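PDB 4A9V: PHOX from Pseudomonas fluorescens, which catalyses the hydrolysis of phosphate monoesters as an alkaline phosphatase, using a complex iron-calcium cofactor held by a beta-propeller. Local coordinates for residues A406-D411 with G417-E422; A327-G332 with Q428-R433; Y94-P99 with G567-S572. All blocks are in the same frame, centred on the assembly; numbering follows the deposited sequence.

Interaction 1 (A406-D411 with G417-E422)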
loop_
_atom_site.group_PDB
_atom_site.type_symbol
_atom_site.label_atom_id
_atom_site.label_comp_id
_atom_site.label_asym_id
_atom_site.label_seq_id
_atom_site.Cartn_x
_atom_site.Cartn_y
_atom_site.Cartn_z
ATOM N N ALA A 406 15.894 -6.321 8.621
ATOM C CA ALA A 406 17.105 -7.097 8.802
ATOM C C ALA A 406 18.263 -6.242 9.330
ATOM O O ALA A 406 19.244 -6.783 9.844
ATOM C CB ALA A 406 17.487 -7.753 7.485
ATOM N N LYS A 407 18.157 -4.921 9.184
ATOM C CA LYS A 407 19.248 -4.049 9.605
ATOM C C LYS A 407 19.049 -3.450 10.994
ATOM O O LYS A 407 19.915 -2.739 11.490
ATOM C CB LYS A 407 19.465 -2.925 8.591
ATOM C CG LYS A 407 19.906 -3.380 7.208
ATOM C CD LYS A 407 19.909 -2.202 6.245
ATOM C CE LYS A 407 20.748 -2.470 5.008
ATOM N NZ LYS A 407 21.097 -1.206 4.302
ATOM N N ARG A 408 17.943 -3.771 11.658
ATOM C CA ARG A 408 17.764 -3.300 13.029
ATOM C C ARG A 408 18.923 -3.779 13.904
ATOM O O ARG A 408 19.335 -4.936 13.828
ATOM C CB ARG A 408 16.427 -3.775 13.590
ATOM C CG ARG A 408 16.137 -3.350 15.028
ATOM C CD ARG A 408 16.116 -1.843 15.240
ATOM N NE ARG A 408 15.147 -1.177 14.372
ATOM C CZ ARG A 408 14.891 0.126 14.390
ATOM N NH1 ARG A 408 15.594 0.941 15.162
ATOM N NH2 ARG A 408 13.961 0.624 13.586
ATOM N N GLY A 409 19.484 -2.861 14.682
ATOM C CA GLY A 409 20.662 -3.156 15.483
ATOM C C GLY A 409 21.949 -2.589 14.913
ATOM O O GLY A 409 22.933 -2.446 15.631
ATOM N N GLU A 410 21.981 -2.342 13.610
ATOM C CA GLU A 410 23.143 -1.708 13.011
ATOM C C GLU A 410 23.252 -0.273 13.517
ATOM O O GLU A 410 22.281 0.301 14.013
ATOM C CB GLU A 410 23.065 -1.767 11.480
ATOM C CG GLU A 410 23.134 -3.192 10.952
ATOM C CD GLU A 410 23.040 -3.285 9.441
ATOM O OE1 GLU A 410 23.284 -2.270 8.750
ATOM O OE2 GLU A 410 22.895 -4.421 8.947
ATOM N N ASP A 411 24.459 0.272 13.466
ATOM C CA ASP A 411 24.677 1.639 13.898
ATOM C C ASP A 411 23.656 2.567 13.246
ATOM O O ASP A 411 23.497 2.573 12.023
ATOM C CB ASP A 411 26.096 2.085 13.545
ATOM C CG ASP A 411 27.122 1.613 14.554
ATOM O OD1 ASP A 411 26.768 0.808 15.442
ATOM O OD2 ASP A 411 28.316 1.938 14.378
ATOM N N GLY A 417 12.019 0.065 22.128
ATOM C CA GLY A 417 10.667 0.565 21.916
ATOM C C GLY A 417 9.877 -0.338 20.989
ATOM O O GLY A 417 9.844 -1.555 21.182
ATOM N N PRO A 418 9.284 0.240 19.937
ATOM C CA PRO A 418 8.443 -0.547 19.046
ATOM C C PRO A 418 9.224 -1.352 18.005
ATOM O O PRO A 418 8.608 -2.002 17.153
ATOM C CB PRO A 418 7.567 0.510 18.385
ATOM C CG PRO A 418 8.432 1.734 18.358
ATOM C CD PRO A 418 9.182 1.684 19.659
ATOM N N ASN A 419 10.559 -1.305 18.093
ATOM C CA ASN A 419 11.455 -2.077 17.223
ATOM C C ASN A 419 12.403 -2.926 18.095
ATOM O O ASN A 419 13.583 -2.598 18.248
ATOM C CB ASN A 419 12.239 -1.145 16.289
ATOM C CG ASN A 419 11.331 -0.200 15.511
ATOM O OD1 ASN A 419 10.664 -0.604 14.559
ATOM N ND2 ASN A 419 11.336 1.075 15.890
ATOM N N PRO A 420 11.868 -3.991 18.720
ATOM C CA PRO A 420 12.527 -4.600 19.883
ATOM C C PRO A 420 13.570 -5.686 19.580
ATOM O O PRO A 420 14.127 -6.254 20.519
ATOM C CB PRO A 420 11.360 -5.211 20.648
ATOM C CG PRO A 420 10.386 -5.575 19.576
ATOM C CD PRO A 420 10.459 -4.409 18.620
ATOM N N ARG A 421 13.801 -6.003 18.306
ATOM C CA ARG A 421 14.701 -7.104 17.940
ATOM C C ARG A 421 15.688 -6.682 16.864
ATOM O O ARG A 421 15.294 -6.225 15.789
ATOM C CB ARG A 421 13.908 -8.315 17.432
ATOM C CG ARG A 421 13.016 -8.952 18.481
ATOM C CD ARG A 421 12.215 -10.128 17.943
ATOM N NE ARG A 421 11.318 -9.712 16.871
ATOM C CZ ARG A 421 10.423 -10.501 16.296
ATOM N NH1 ARG A 421 10.270 -11.750 16.708
ATOM N NH2 ARG A 421 9.665 -10.034 15.318
ATOM N N GLU A 422 16.958 -7.005 17.075
ATOM C CA GLU A 422 17.948 -6.891 16.012
ATOM C C GLU A 422 17.608 -7.863 14.888
ATOM O O GLU A 422 16.994 -8.904 15.119
ATOM C CB GLU A 422 19.345 -7.207 16.548
ATOM C CG GLU A 422 19.520 -8.681 16.878
ATOM C CD GLU A 422 20.945 -9.080 17.205
ATOM O OE1 GLU A 422 21.842 -8.210 17.199
ATOM O OE2 GLU A 422 21.140 -10.262 17.564
#
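In the long loop that joins strands 398-402 and 428-434 of the beta-propeller, the guanidinium group of R408 lies flat against the side-chain amide of N419, an example of how planar polar groups can pack without bonding to each other. The two planes are only 8° apart: NH2 of R408 sits 3.4 Å from CG of N419, while CB of N419 lies 3.3 Å above the guanidinium plane, toward its rim. With chi1 at 179° the R408 chain starts away from its own backbone N, then folds at its next two torsions, which swings NE and the guanidinium over the asparagine. What holds this stack in place is shared. D384 forms a salt bridge to R408 NE through its carboxylate and donates its backbone N to OD1 of N419, and R382 O and P414 O take up the other guanidinium nitrogens. Along the flank, R408 CG packs 3.1 Å from R421 O, and E422 CA makes a CA-H...O contact of 3.2 Å with R408 O, beside a backbone hydrogen bond between R408 and K423. G409 supplies the positive phi of 104° needed after R408, and E410 N returns to K407 O at 3.0 Å, so that the arginine is presented from the second position of a type II beta turn.

Interaction 2 (A327-G332 with Q428-R433)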
loop_
_atom_site.group_PDB
_atom_site.type_symbol
_atom_site.label_atom_id
_atom_site.label_comp_id
_atom_site.label_asym_id
_atom_site.label_seq_id
_atom_site.Cartn_x
_atom_site.Cartn_y
_atom_site.Cartn_z
ATOM N N ALA A 327 6.312 10.926 13.437
ATOM C CA ALA A 327 6.254 10.325 14.764
ATOM C C ALA A 327 7.622 10.155 15.412
ATOM O O ALA A 327 8.586 9.717 14.769
ATOM C CB ALA A 327 5.550 8.977 14.703
ATOM N N ARG A 328 7.632 10.337 16.732
ATOM C CA ARG A 328 8.692 9.837 17.598
ATOM C C ARG A 328 8.056 8.926 18.645
ATOM O O ARG A 328 6.954 9.192 19.115
ATOM C CB ARG A 328 9.436 10.999 18.273
ATOM C CG ARG A 328 10.699 10.572 19.008
ATOM C CD ARG A 328 11.324 11.704 19.806
ATOM N NE ARG A 328 11.818 12.774 18.953
ATOM C CZ ARG A 328 12.213 13.957 19.408
ATOM N NH1 ARG A 328 12.095 14.235 20.697
ATOM N NH2 ARG A 328 12.650 14.887 18.574
ATOM N N PHE A 329 8.694 7.794 18.916
ATOM C CA PHE A 329 8.216 6.835 19.906
ATOM C C PHE A 329 9.263 6.729 20.998
ATOM O O PHE A 329 10.456 6.599 20.692
ATOM C CB PHE A 329 8.045 5.453 19.274
ATOM C CG PHE A 329 7.027 5.406 18.166
ATOM C CD1 PHE A 329 7.398 5.698 16.862
ATOM C CD2 PHE A 329 5.707 5.064 18.413
ATOM C CE1 PHE A 329 6.471 5.704 15.837
ATOM C CE2 PHE A 329 4.777 5.064 17.384
ATOM C CZ PHE A 329 5.150 5.435 16.105
ATOM N N ASP A 330 8.832 6.734 22.255
ATOM C CA ASP A 330 9.759 6.540 23.357
ATOM C C ASP A 330 10.160 5.078 23.514
ATOM O O ASP A 330 9.812 4.229 22.697
ATOM C CB ASP A 330 9.210 7.150 24.661
ATOM C CG ASP A 330 8.112 6.318 25.326
ATOM O OD1 ASP A 330 7.869 5.151 24.952
ATOM O OD2 ASP A 330 7.532 6.842 26.300
ATOM N N ALA A 331 11.042 4.825 24.470
ATOM C CA ALA A 331 11.646 3.510 24.642
ATOM C C ALA A 331 10.660 2.480 25.176
ATOM O O ALA A 331 10.961 1.291 25.197
ATOM C CB ALA A 331 12.850 3.608 25.565
ATOM N N GLY A 332 9.543 2.948 25.720
ATOM C CA GLY A 332 8.563 2.066 26.321
ATOM C C GLY A 332 9.032 1.432 27.613
ATOM O O GLY A 332 10.082 1.781 28.158
ATOM N N GLN A 428 6.209 -7.043 13.170
ATOM C CA GLN A 428 5.369 -6.793 14.325
ATOM C C GLN A 428 4.272 -5.807 13.912
ATOM O O GLN A 428 4.350 -5.196 12.839
ATOM C CB GLN A 428 6.197 -6.254 15.514
ATOM C CG GLN A 428 6.890 -4.912 15.279
ATOM C CD GLN A 428 8.338 -5.048 14.828
ATOM O OE1 GLN A 428 8.778 -6.116 14.408
ATOM N NE2 GLN A 428 9.062 -3.936 14.836
ATOM N N ILE A 429 3.203 -5.760 14.704
ATOM C CA ILE A 429 2.125 -4.798 14.479
ATOM C C ILE A 429 2.064 -3.837 15.658
ATOM O O ILE A 429 1.907 -4.245 16.823
ATOM C CB ILE A 429 0.754 -5.467 14.260
ATOM C CG1 ILE A 429 0.841 -6.453 13.093
ATOM C CG2 ILE A 429 -0.300 -4.397 14.011
ATOM C CD1 ILE A 429 -0.450 -7.194 12.806
ATOM N N LEU A 430 2.226 -2.562 15.335
ATOM C CA LEU A 430 2.227 -1.459 16.271
ATOM C C LEU A 430 0.826 -0.854 16.369
ATOM O O LEU A 430 0.141 -0.714 15.359
ATOM C CB LEU A 430 3.216 -0.418 15.747
ATOM C CG LEU A 430 3.243 0.967 16.378
ATOM C CD1 LEU A 430 3.685 0.912 17.830
ATOM C CD2 LEU A 430 4.166 1.856 15.568
ATOM N N ARG A 431 0.386 -0.552 17.588
ATOM C CA ARG A 431 -0.884 0.117 17.830
ATOM C C ARG A 431 -0.628 1.411 18.576
ATOM O O ARG A 431 0.218 1.452 19.471
ATOM C CB ARG A 431 -1.803 -0.799 18.651
ATOM C CG ARG A 431 -3.049 -0.125 19.192
ATOM C CD ARG A 431 -4.083 -1.126 19.678
ATOM N NE ARG A 431 -3.553 -2.002 20.715
ATOM C CZ ARG A 431 -4.153 -3.114 21.132
ATOM N NH1 ARG A 431 -5.332 -3.464 20.639
ATOM N NH2 ARG A 431 -3.556 -3.885 22.028
ATOM N N TRP A 432 -1.416 2.444 18.286
ATOM C CA TRP A 432 -1.458 3.605 19.163
ATOM C C TRP A 432 -2.855 4.096 19.390
ATOM O O TRP A 432 -3.769 3.889 18.585
ATOM C CB TRP A 432 -0.534 4.750 18.713
ATOM C CG TRP A 432 -0.815 5.334 17.352
ATOM C CD1 TRP A 432 -1.603 6.434 17.030
ATOM C CD2 TRP A 432 -0.168 4.955 16.102
ATOM N NE1 TRP A 432 -1.493 6.736 15.696
ATOM C CE2 TRP A 432 -0.640 5.882 15.084
ATOM C CE3 TRP A 432 0.752 3.992 15.753
ATOM C CZ2 TRP A 432 -0.193 5.817 13.769
ATOM C CZ3 TRP A 432 1.178 3.916 14.431
ATOM C CH2 TRP A 432 0.696 4.789 13.457
ATOM N N ARG A 433 -3.022 4.737 20.538
ATOM C CA ARG A 433 -4.266 5.371 20.948
ATOM C C ARG A 433 -4.012 6.859 21.161
ATOM O O ARG A 433 -3.254 7.264 22.048
ATOM C CB ARG A 433 -4.792 4.748 22.230
ATOM C CG ARG A 433 -6.107 5.356 22.679
ATOM C CD ARG A 433 -6.638 4.663 23.909
ATOM N NE ARG A 433 -7.928 5.206 24.297
ATOM C CZ ARG A 433 -8.658 4.745 25.304
ATOM N NH1 ARG A 433 -8.229 3.718 26.022
ATOM N NH2 ARG A 433 -9.843 5.277 25.547
#
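Strands 322-329 and 428-434 approach without pairing, the closest CA atoms, those of F329 and W432, being 10.2 Å apart, so side chains alone bridge them. Both belong to the large antiparallel sheet region of the beta-propeller, where strands 340-347 and 443-451 come between them in the hydrogen-bonding order; the spacing is consistent with apolar faces packing on each other, as neighbouring blades do in propellers. F329 and L430 reach out from opposite directions. The leucine touches with one branch: CD2 lies 3.7 Å from F329 CE2 and 3.8 Å from F329 CZ, meeting the ring obliquely. With CG anti to the backbone N (chi1 169°), L430 turns CD2 toward the phenyl ring. W432, two residues on and on the same side of its strand, adds a looser contact, with CE3 standing 4.5 Å from F329 CE2, close to the plane of the phenyl ring and at its edge. L430 also lies against W432, its CG in the plane of the indole at the ring edge, so leucine and tryptophan lie side by side where F329 reaches them. W446 and L402, from the strands flanking 428-434, pack on L430, and V398 and C400 on W432. On the other side of the strand the polar R431 forms a salt bridge with D447. Just beyond F329 the chain leaves the strand through an Asx turn, in which G332 N donates to D330 OD1 at 2.9 Å, with an N-H...O angle of 134° and an approach from above the carboxylate plane.

Interaction 3 (Y94-P99 with G567-S572); sequences YRYLYP and GKPRSS. With EDO (1,2-ethanediol), chain J.
Four oxygens surround the ammonium nitrogen NZ of K568 within hydrogen-bonding distance: Y96 O at 2.8 Å, both oxygens of a bound 1,2-ethanediol, O1 at 2.9 Å and O2 at 2.8 Å, and P51 O. That is more than its three N-H groups can serve singly, so at least one must be shared. The contact joins two sheets of the beta-propeller: helix 94-97 lies between strands 82-89 and 118-127 of one, and K568 in the loop before strand 572-578 of another. The lysine thereby meets the C-terminal end of the short helix, where carbonyls point out of the last turn; such an end would be expected to favour a positive charge. The bond to Y96 O uses a carbonyl lone pair in the carbonyl plane, with a C=O...N angle of 136°. A bend at chi3 (-73°) in an otherwise extended chain lets K568 slide past the tyrosine, its CD passing CB of Y96, before NZ arrives at the carbonyl. The diol, probably from the crystallisation liquor, passes the link on, its O2 donating to Y98 O at 2.8 Å. Beside these polar bonds the Y96 ring is covered on both faces by aliphatic carbon, R95 CG over its centre and the pyrrolidine of P569 on the opposite face. P569 CD makes a CH-pi contact, 3.9 Å from the ring centroid and 23° off its normal, and the phenol end is anchored by a hydrogen bond between Y96 OH and G553 O. The closest approach of the tyrosine-proline pair is between Y96 CZ and P569 CG, 3.5 Å apart.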
loop_
_atom_site.group_PDB
_atom_site.type_symbol
_atom_site.label_atom_id
_atom_site.label_comp_id
_atom_site.label_asym_id
_atom_site.label_seq_id
_atom_site.Cartn_x
_atom_site.Cartn_y
_atom_site.Cartn_z
ATOM N N TYR A 94 8.288 -8.940 -15.731
ATOM C CA TYR A 94 8.791 -9.005 -17.098
ATOM C C TYR A 94 8.769 -10.435 -17.661
ATOM O O TYR A 94 8.600 -10.622 -18.862
ATOM C CB TYR A 94 10.207 -8.432 -17.192
ATOM C CG TYR A 94 10.324 -6.940 -16.924
ATOM C CD1 TYR A 94 9.242 -6.084 -17.071
ATOM C CD2 TYR A 94 11.544 -6.380 -16.589
ATOM C CE1 TYR A 94 9.382 -4.715 -16.906
ATOM C CE2 TYR A 94 11.696 -5.012 -16.442
ATOM C CZ TYR A 94 10.620 -4.181 -16.652
ATOM O OH TYR A 94 10.723 -2.817 -16.486
ATOM N N ARG A 95 8.948 -11.439 -16.805
ATOM C CA ARG A 95 8.930 -12.818 -17.289
ATOM C C ARG A 95 7.613 -13.201 -17.940
ATOM O O ARG A 95 7.579 -14.104 -18.777
ATOM C CB ARG A 95 9.301 -13.811 -16.184
ATOM C CG ARG A 95 8.232 -14.045 -15.135
ATOM C CD ARG A 95 8.743 -14.929 -14.006
ATOM N NE ARG A 95 9.104 -16.261 -14.486
ATOM C CZ ARG A 95 10.158 -16.952 -14.062
ATOM N NH1 ARG A 95 10.895 -16.497 -13.059
ATOM N NH2 ARG A 95 10.368 -18.175 -14.521
ATOM N N TYR A 96 6.538 -12.514 -17.560
ATOM C CA TYR A 96 5.207 -12.777 -18.101
ATOM C C TYR A 96 4.717 -11.672 -19.038
ATOM O O TYR A 96 3.842 -11.909 -19.863
ATOM C CB TYR A 96 4.197 -13.012 -16.974
ATOM C CG TYR A 96 4.594 -14.124 -16.034
ATOM C CD1 TYR A 96 4.890 -15.389 -16.512
ATOM C CD2 TYR A 96 4.643 -13.917 -14.663
ATOM C CE1 TYR A 96 5.257 -16.405 -15.658
ATOM C CE2 TYR A 96 4.991 -14.936 -13.797
ATOM C CZ TYR A 96 5.320 -16.172 -14.305
ATOM O OH TYR A 96 5.717 -17.194 -13.476
ATOM N N LEU A 97 5.234 -10.460 -18.894
ATOM C CA LEU A 97 4.688 -9.318 -19.615
ATOM C C LEU A 97 5.008 -9.390 -21.112
ATOM O O LEU A 97 4.175 -9.047 -21.949
ATOM C CB LEU A 97 5.223 -8.012 -19.024
ATOM C CG LEU A 97 4.724 -6.732 -19.700
ATOM C CD1 LEU A 97 3.206 -6.619 -19.623
ATOM C CD2 LEU A 97 5.390 -5.510 -19.089
ATOM N N TYR A 98 6.249 -9.755 -21.426
ATOM C CA TYR A 98 6.757 -9.745 -22.797
ATOM C C TYR A 98 6.914 -11.182 -23.290
ATOM O O TYR A 98 7.275 -12.059 -22.512
ATOM C CB TYR A 98 8.125 -9.058 -22.852
ATOM C CG TYR A 98 8.151 -7.673 -22.245
ATOM C CD1 TYR A 98 7.384 -6.641 -22.773
ATOM C CD2 TYR A 98 8.953 -7.398 -21.147
ATOM C CE1 TYR A 98 7.466 -5.356 -22.261
ATOM C CE2 TYR A 98 9.065 -6.115 -20.642
ATOM C CZ TYR A 98 8.298 -5.106 -21.179
ATOM O OH TYR A 98 8.386 -3.847 -20.613
ATOM N N PRO A 99 6.827 -11.397 -24.610
ATOM C CA PRO A 99 7.073 -12.758 -25.104
ATOM C C PRO A 99 8.494 -13.221 -24.811
ATOM O O PRO A 99 8.719 -14.401 -24.548
ATOM C CB PRO A 99 6.848 -12.650 -26.615
ATOM C CG PRO A 99 6.126 -11.372 -26.833
ATOM C CD PRO A 99 6.461 -10.463 -25.686
ATOM N N GLY A 567 0.509 -22.926 -18.121
ATOM C CA GLY A 567 -0.182 -21.651 -18.160
ATOM C C GLY A 567 0.597 -20.493 -17.561
ATOM O O GLY A 567 1.668 -20.658 -16.975
ATOM N N LYS A 568 0.058 -19.304 -17.777
ATOM C CA LYS A 568 0.629 -18.065 -17.278
ATOM C C LYS A 568 -0.184 -17.604 -16.065
ATOM O O LYS A 568 -1.401 -17.433 -16.155
ATOM C CB LYS A 568 0.579 -17.001 -18.380
ATOM C CG LYS A 568 1.108 -15.646 -17.947
ATOM C CD LYS A 568 1.322 -14.719 -19.129
ATOM C CE LYS A 568 2.537 -15.124 -19.945
ATOM N NZ LYS A 568 2.800 -14.186 -21.069
ATOM N N PRO A 569 0.463 -17.480 -14.896
ATOM C CA PRO A 569 -0.252 -16.987 -13.722
ATOM C C PRO A 569 -0.592 -15.506 -13.849
ATOM O O PRO A 569 0.117 -14.763 -14.525
ATOM C CB PRO A 569 0.748 -17.216 -12.589
ATOM C CG PRO A 569 2.076 -17.067 -13.251
ATOM C CD PRO A 569 1.914 -17.586 -14.657
ATOM N N ARG A 570 -1.718 -15.109 -13.266
ATOM C CA ARG A 570 -2.203 -13.733 -13.375
ATOM C C ARG A 570 -2.630 -13.224 -12.005
ATOM O O ARG A 570 -3.498 -13.809 -11.364
ATOM C CB ARG A 570 -3.386 -13.654 -14.341
ATOM C CG ARG A 570 -3.046 -14.099 -15.754
ATOM C CD ARG A 570 -4.294 -14.385 -16.567
ATOM N NE ARG A 570 -5.044 -13.169 -16.865
ATOM C CZ ARG A 570 -6.201 -13.160 -17.510
ATOM N NH1 ARG A 570 -6.774 -14.311 -17.846
ATOM N NH2 ARG A 570 -6.798 -12.011 -17.791
ATOM N N SER A 571 -2.072 -12.087 -11.595
ATOM C CA SER A 571 -2.557 -11.377 -10.416
ATOM C C SER A 571 -4.055 -11.178 -10.540
ATOM O O SER A 571 -4.559 -10.834 -11.616
ATOM C CB SER A 571 -1.874 -10.014 -10.295
ATOM O OG SER A 571 -0.490 -10.147 -10.027
ATOM N N SER A 572 -4.762 -11.414 -9.442
ATOM C CA SER A 572 -6.212 -11.401 -9.457
ATOM C C SER A 572 -6.762 -10.792 -8.185
ATOM O O SER A 572 -6.146 -10.885 -7.119
ATOM C CB SER A 572 -6.755 -12.822 -9.603
ATOM O OG SER A 572 -6.309 -13.428 -10.802
HETATM C C1 EDO J . 5.872 -16.417 -22.290
HETATM O O1 EDO J . 4.445 -16.289 -22.266
HETATM C C2 EDO J . 6.520 -15.147 -21.739
HETATM O O2 EDO J . 5.550 -14.087 -21.726
#

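Followed from the N terminus, the chain first lays down helix 94-97, whose contact with 567-572 closes the longest loop, interaction 3, near the C terminus. Within it, strand 322-329 opens interaction 2, completed at 428-433, and inside that lies the short loop of interaction 1, joining 406-411 to 417-422. The three are thus concentric, and none cross. Interactions 1 and 2 also touch directly: P418 rests on F329 and L430, and its O is a probable acceptor from Q428 NE2, so the 403-427 loop is seated on the sheet beneath it. Interaction 3 stands apart, its centre about 40 Å from that of interaction 2, tying early and late blades of the propeller together.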